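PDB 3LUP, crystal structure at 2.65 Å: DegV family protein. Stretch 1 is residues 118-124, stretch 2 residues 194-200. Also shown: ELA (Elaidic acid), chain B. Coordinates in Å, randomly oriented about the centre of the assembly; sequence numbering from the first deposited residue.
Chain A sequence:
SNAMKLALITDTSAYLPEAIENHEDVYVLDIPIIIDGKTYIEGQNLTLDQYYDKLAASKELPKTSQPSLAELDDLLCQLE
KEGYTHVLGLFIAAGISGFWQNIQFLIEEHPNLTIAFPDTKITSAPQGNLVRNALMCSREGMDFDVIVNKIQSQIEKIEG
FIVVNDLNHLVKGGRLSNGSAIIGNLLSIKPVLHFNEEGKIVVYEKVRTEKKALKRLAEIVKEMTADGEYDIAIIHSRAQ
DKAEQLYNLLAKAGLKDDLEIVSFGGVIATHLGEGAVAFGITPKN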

# COMPACT_ATOMS: atom_id res chain seq x y z
N PRO A 118 10.55 1.37 9.73
CA PRO A 118 11.22 1.45 8.41
C PRO A 118 10.27 1.93 7.31
O PRO A 118 9.05 1.68 7.37
CB PRO A 118 11.66 0.00 8.15
CG PRO A 118 10.64 -0.83 8.92
CD PRO A 118 10.25 -0.02 10.14
N ASP A 119 10.81 2.64 6.33
CA ASP A 119 9.99 3.13 5.24
C ASP A 119 9.63 1.96 4.35
O ASP A 119 10.51 1.31 3.76
CB ASP A 119 10.72 4.23 4.47
CG ASP A 119 9.91 4.75 3.27
OD1 ASP A 119 8.67 4.54 3.19
OD2 ASP A 119 10.54 5.40 2.40
N THR A 120 8.34 1.67 4.25
CA THR A 120 7.89 0.51 3.51
C THR A 120 7.96 0.76 2.02
O THR A 120 8.07 -0.19 1.26
CB THR A 120 6.47 0.08 3.87
OG1 THR A 120 5.54 1.09 3.47
CG2 THR A 120 6.37 -0.17 5.37
N LYS A 121 7.90 2.02 1.61
CA LYS A 121 7.98 2.41 0.19
C LYS A 121 6.87 1.79 -0.66
O LYS A 121 6.95 1.75 -1.89
CB LYS A 121 9.34 2.06 -0.40
CG LYS A 121 10.50 2.77 0.27
CD LYS A 121 11.76 2.41 -0.47
CE LYS A 121 12.99 2.96 0.19
NZ LYS A 121 14.17 2.35 -0.49
N ILE A 122 5.82 1.32 0.01
CA ILE A 122 4.70 0.70 -0.68
C ILE A 122 3.39 0.91 0.08
O ILE A 122 3.33 1.72 1.01
CB ILE A 122 5.02 -0.79 -1.03
CG1 ILE A 122 4.17 -1.26 -2.21
CG2 ILE A 122 5.01 -1.71 0.21
CD1 ILE A 122 4.61 -0.60 -3.55
N THR A 123 2.35 0.22 -0.34
CA THR A 123 1.07 0.28 0.35
C THR A 123 0.23 -0.89 -0.13
O THR A 123 0.74 -1.79 -0.77
CB THR A 123 0.38 1.67 0.15
OG1 THR A 123 -0.74 1.77 1.03
CG2 THR A 123 -0.08 1.89 -1.29
N SER A 124 -1.06 -0.90 0.20
CA SER A 124 -1.95 -1.98 -0.23
C SER A 124 -1.36 -3.34 0.20
O SER A 124 -0.91 -3.46 1.35
CB SER A 124 -2.19 -1.90 -1.75
OG SER A 124 -3.05 -2.94 -2.19
N HIS A 194 5.02 3.02 -11.65
CA HIS A 194 5.54 2.18 -10.59
C HIS A 194 6.07 2.98 -9.41
O HIS A 194 6.14 4.20 -9.47
CB HIS A 194 6.59 1.21 -11.14
CG HIS A 194 7.95 1.81 -11.35
ND1 HIS A 194 8.15 3.08 -11.84
CD2 HIS A 194 9.18 1.29 -11.15
CE1 HIS A 194 9.45 3.32 -11.93
NE2 HIS A 194 10.10 2.25 -11.52
N PHE A 195 6.42 2.29 -8.33
CA PHE A 195 7.10 2.92 -7.20
C PHE A 195 8.62 2.99 -7.37
O PHE A 195 9.27 1.98 -7.66
CB PHE A 195 6.77 2.20 -5.91
CG PHE A 195 5.45 2.60 -5.31
CD1 PHE A 195 5.41 3.36 -4.14
CD2 PHE A 195 4.25 2.21 -5.90
CE1 PHE A 195 4.20 3.74 -3.57
CE2 PHE A 195 3.02 2.59 -5.33
CZ PHE A 195 3.00 3.36 -4.16
N ASN A 196 9.15 4.19 -7.19
CA ASN A 196 10.59 4.50 -7.16
C ASN A 196 11.45 3.69 -6.19
O ASN A 196 10.96 2.94 -5.33
CB ASN A 196 10.74 5.94 -6.72
CG ASN A 196 11.22 6.83 -7.81
OD1 ASN A 196 11.55 6.37 -8.90
ND2 ASN A 196 11.26 8.12 -7.53
N GLU A 197 12.76 3.92 -6.27
CA GLU A 197 13.66 3.51 -5.21
C GLU A 197 13.38 4.31 -3.93
O GLU A 197 13.65 3.81 -2.83
CB GLU A 197 15.13 3.60 -5.66
CG GLU A 197 15.52 2.53 -6.70
CD GLU A 197 16.88 2.78 -7.38
OE1 GLU A 197 17.89 3.02 -6.67
OE2 GLU A 197 16.94 2.72 -8.64
N GLU A 198 12.82 5.52 -4.08
CA GLU A 198 12.38 6.36 -2.94
C GLU A 198 10.93 6.12 -2.57
O GLU A 198 10.39 6.82 -1.70
CB GLU A 198 12.53 7.85 -3.24
CG GLU A 198 13.94 8.35 -3.55
CD GLU A 198 14.10 8.71 -5.02
OE1 GLU A 198 13.24 9.47 -5.56
OE2 GLU A 198 15.09 8.22 -5.63
N GLY A 199 10.28 5.16 -3.24
CA GLY A 199 8.88 4.89 -3.00
C GLY A 199 7.94 5.95 -3.54
O GLY A 199 6.84 6.12 -3.02
N LYS A 200 8.38 6.68 -4.56
CA LYS A 200 7.54 7.67 -5.24
C LYS A 200 6.87 7.04 -6.44
O LYS A 200 7.42 6.12 -7.06
CB LYS A 200 8.36 8.86 -5.73
CG LYS A 200 8.77 9.83 -4.66
CD LYS A 200 9.04 11.20 -5.24
CE LYS A 200 9.39 12.19 -4.12
NZ LYS A 200 10.67 11.81 -3.43
CA ELA B . -1.49 12.40 3.11
C ELA B . -1.79 13.90 3.08
O ELA B . -2.57 14.43 2.23
C3 ELA B . -2.71 11.53 3.39
C4 ELA B . -2.31 10.09 3.71
C5 ELA B . -2.96 9.06 2.77
C6 ELA B . -2.16 8.89 1.47
C7 ELA B . -2.85 8.20 0.31
C8 ELA B . -1.93 8.17 -0.92
C9 ELA B . -2.09 6.89 -1.72
C10 ELA B . -1.51 6.74 -3.08
C11 ELA B . -2.13 5.74 -4.04
C12 ELA B . -1.09 4.84 -4.70
C13 ELA B . -1.17 3.39 -4.25
C14 ELA B . -0.75 2.40 -5.32
C15 ELA B . -0.95 0.97 -4.82
C16 ELA B . -0.26 -0.10 -5.68
C17 ELA B . 0.80 -0.84 -4.89
C18 ELA B . 0.86 -2.32 -5.25
OXT ELA B . -1.24 14.64 3.92
O HOH W 1 8.76 5.72 0.32

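Contacts between segments remote in sequence often rest on a division between polar and apolar chemistry, and the pairing of residues 118-124 with 194-200 in this DegV family protein is a compact example. No residues that touch are fewer than 72 positions apart, and the contact buries 274 Å² in all.

The backbones meet without forming a sheet. Stretch 1 has no regular strand, whereas stretch 2 enters as the end of a strand at His 194 and Phe 195 and then folds into a type I beta turn from Asn 196 to Gly 199. The turn is held by Gly 199 N donating to Asn 196 O at 3.1 Å, and its base is drawn together by Asn 196 N donating to Lys 200 O at 2.6 Å. The CA atoms come nearest at Gly 199, whose CA lies 4.1 Å from Lys 121 CA. Glycine suits this position twice over: its phi of 72° is easily adopted without a side chain, and an ideal CB would lie 2.9 Å from Lys 121 CA, a clash.

The direct polar link comes from Lys 121. Its side chain, m at chi1 and t at the remaining three angles, extends along the turn so that Lys 121 NZ donates a hydrogen bond of 2.8 Å to Glu 197 O. The ammonium group thus meets a backbone carbonyl of the turn, while the CA-to-CB bonds of Glu 197 and Glu 198 point away from stretch 1. Along the way the aliphatic part of the lysine packs against the turn, Lys 121 CD approaching Glu 198 C at 4.3 Å.

A second polar connection runs through water. Asp 119 OD2 and Glu 198 O are 4.3 Å apart, too far for direct bonding, but water 1 donates to each of them at 2.8 Å. The same aspartate also orders its own stretch, since Asp 119 OD1 accepts a 3.1 Å hydrogen bond from Lys 121 N.

Apolar packing centres on Phe 195, whose CA-to-CB bond points toward stretch 1. Ile 122 CD1 sits over one face of the ring, 3.8 Å from its centroid and 16° off the normal, a CH-pi contact in which a methyl group meets the pi cloud. A polar atom also reaches the ring: Lys 121 O approaches obliquely, 3.2 Å from Phe 195 CD1. The elaidic acid chain extends this apolar surface: its C14 lies at the ring edge, 3.8 Å from Phe 195 CE2, and its C13 is 3.5 Å from Thr 123 CG2, so both stretches touch the lipid.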